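Local coordinates for protein ferulic acid decarboxylase 1 (PDB 4ZAD) that probably catalyses the reversible decarboxylation of aromatic acrylic acids such as ferulic, p-coumaric and cinnamic acid, using a prenylated flavin cofactor and manganese, at residues L33-I38 with P50-L55. Numbering follows the deposited sequence.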
loop_
_atom_site.group_PDB
_atom_site.type_symbol
_atom_site.label_atom_id
_atom_site.label_comp_id
_atom_site.label_asym_id
_atom_site.label_seq_id
_atom_site.Cartn_x
_atom_site.Cartn_y
_atom_site.Cartn_z
ATOM N N LEU A 33 5.380 -27.064 -13.770
ATOM C CA LEU A 33 5.951 -25.814 -13.254
ATOM C C LEU A 33 6.068 -24.659 -14.207
ATOM O O LEU A 33 6.194 -23.550 -13.737
ATOM C CB LEU A 33 7.297 -26.006 -12.545
ATOM C CG LEU A 33 7.261 -26.778 -11.216
ATOM C CD1 LEU A 33 8.664 -26.937 -10.631
ATOM C CD2 LEU A 33 6.287 -26.149 -10.180
ATOM N N GLU A 34 6.045 -24.856 -15.516
ATOM C CA GLU A 34 6.307 -23.724 -16.436
ATOM C C GLU A 34 5.028 -22.984 -16.776
ATOM O O GLU A 34 5.043 -21.787 -17.103
ATOM C CB GLU A 34 6.972 -24.201 -17.757
ATOM C CG GLU A 34 8.255 -25.025 -17.575
ATOM C CD GLU A 34 8.948 -25.431 -18.897
ATOM O OE1 GLU A 34 8.418 -25.138 -19.994
ATOM O OE2 GLU A 34 10.036 -26.065 -18.807
ATOM N N VAL A 35 3.915 -23.708 -16.773
ATOM C CA VAL A 35 2.661 -23.088 -17.098
ATOM C C VAL A 35 2.414 -22.050 -16.011
ATOM O O VAL A 35 2.094 -20.916 -16.297
ATOM C CB VAL A 35 1.526 -24.126 -17.199
ATOM C CG1 VAL A 35 0.185 -23.466 -17.221
ATOM C CG2 VAL A 35 1.703 -24.964 -18.450
ATOM N N GLY A 36 2.656 -22.443 -14.768
ATOM C CA GLY A 36 2.523 -21.550 -13.640
ATOM C C GLY A 36 3.494 -20.379 -13.612
ATOM O O GLY A 36 3.117 -19.275 -13.218
ATOM N N ALA A 37 4.749 -20.602 -13.987
ATOM C CA ALA A 37 5.698 -19.479 -14.069
ATOM C C ALA A 37 5.204 -18.509 -15.101
ATOM O O ALA A 37 5.165 -17.315 -14.836
ATOM C CB ALA A 37 7.090 -19.922 -14.421
ATOM N N ILE A 38 4.834 -18.995 -16.279
ATOM C CA ILE A 38 4.468 -18.070 -17.359
ATOM C C ILE A 38 3.271 -17.207 -16.882
ATOM O O ILE A 38 3.388 -15.967 -16.716
ATOM C CB ILE A 38 4.192 -18.814 -18.696
ATOM C CG1 ILE A 38 5.478 -19.478 -19.240
ATOM C CG2 ILE A 38 3.713 -17.895 -19.738
ATOM C CD1 ILE A 38 5.195 -20.662 -20.053
ATOM N N PRO A 50 -2.040 -15.846 -21.995
ATOM C CA PRO A 50 -1.444 -16.866 -22.836
ATOM C C PRO A 50 -2.371 -18.050 -23.124
ATOM O O PRO A 50 -2.864 -18.713 -22.216
ATOM C CB PRO A 50 -0.231 -17.318 -22.020
ATOM C CG PRO A 50 -0.628 -17.133 -20.632
ATOM C CD PRO A 50 -1.619 -15.996 -20.594
ATOM N N LEU A 51 -2.608 -18.284 -24.397
ATOM C CA LEU A 51 -3.165 -19.515 -24.860
ATOM C C LEU A 51 -1.993 -20.484 -25.153
ATOM O O LEU A 51 -1.113 -20.207 -25.978
ATOM C CB LEU A 51 -4.005 -19.243 -26.091
ATOM C CG LEU A 51 -4.818 -20.387 -26.680
ATOM C CD1 LEU A 51 -5.623 -21.151 -25.644
ATOM C CD2 LEU A 51 -5.725 -19.823 -27.790
ATOM N N PHE A 52 -1.972 -21.604 -24.443
ATOM C CA PHE A 52 -0.948 -22.603 -24.616
ATOM C C PHE A 52 -1.474 -23.652 -25.553
ATOM O O PHE A 52 -2.278 -24.482 -25.142
ATOM C CB PHE A 52 -0.656 -23.288 -23.299
ATOM C CG PHE A 52 -0.042 -22.415 -22.290
ATOM C CD1 PHE A 52 -0.822 -21.730 -21.403
ATOM C CD2 PHE A 52 1.335 -22.287 -22.219
ATOM C CE1 PHE A 52 -0.252 -20.933 -20.470
ATOM C CE2 PHE A 52 1.902 -21.505 -21.283
ATOM C CZ PHE A 52 1.108 -20.822 -20.405
ATOM N N ASN A 53 -1.017 -23.613 -26.807
ATOM C CA ASN A 53 -1.422 -24.594 -27.816
ATOM C C ASN A 53 -0.571 -25.876 -27.812
ATOM O O ASN A 53 -1.017 -26.910 -28.291
ATOM C CB ASN A 53 -1.370 -23.990 -29.216
ATOM C CG ASN A 53 -2.307 -22.797 -29.411
ATOM O OD1 ASN A 53 -1.998 -21.906 -30.211
ATOM N ND2 ASN A 53 -3.455 -22.785 -28.727
ATOM N N ASN A 54 0.653 -25.817 -27.292
ATOM C CA ASN A 54 1.581 -26.954 -27.397
ATOM C C ASN A 54 2.140 -27.292 -26.041
ATOM O O ASN A 54 3.215 -26.865 -25.691
ATOM C CB ASN A 54 2.712 -26.626 -28.397
ATOM C CG ASN A 54 3.636 -27.839 -28.726
ATOM O OD1 ASN A 54 3.427 -28.979 -28.281
ATOM N ND2 ASN A 54 4.664 -27.567 -29.523
ATOM N N LEU A 55 1.359 -28.045 -25.274
ATOM C CA LEU A 55 1.759 -28.506 -23.952
ATOM C C LEU A 55 2.537 -29.822 -24.094
ATOM O O LEU A 55 2.342 -30.549 -25.085
ATOM C CB LEU A 55 0.518 -28.689 -23.073
ATOM C CG LEU A 55 -0.075 -27.434 -22.412
ATOM C CD1 LEU A 55 -1.350 -27.779 -21.637
ATOM C CD2 LEU A 55 0.925 -26.771 -21.481
#
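Phe52 CG stands anti to its carbonyl carbon (chi1 -67°), as does Ile38 CG1 (chi1 -66°), which leaves Ile38 CG2 anti to the backbone N. The two side chains reach toward each other tip to tip. Ile38 CD1 comes in at the edge of the phenyl ring, in its plane, 3.6 Å from Phe52 CE2. The other branch, Ile38 CG2, sits 4.0 Å from Phe52 CZ, so the CZ end of the ring faces both branches, with CB set between them. One turn back towards the start of the helix, Val35 divides its methyls between two partners. Its CG1 approaches Phe52 CE1 at 4.1 Å, the valine crossing the phenylalanine obliquely, whereas Val35 CG2 lies over one face of the ring, and its close partner is Leu55 CD2, at 3.6 Å. Leu55 follows the end of the strand; the first bond of its side chain points neither toward nor away from the helix, and CD2 at its end comes nearer, crossing Val35 at about a right angle. The contact lies within the beta-alpha-beta unit of strand 22-25, helix 34-45 and strand 49-52: the first turn of the helix packs on the unit's second strand, an inner strand of the mixed sheet between strand 22-25, parallel to it, and strand 69-71, antiparallel. Helix and strand segments run nearly antiparallel at 164°, their short axes 10.8 Å apart. Ile25 and Ile70, from the two flanking strands, also touch Phe52. At the Ile38 end, Pro50 CG makes a looser apolar contact with Ile38 CG2 at 4.5 Å. There the second subunit closes in, its Ile504 packing on Ile38 and its Tyr512 on Pro50.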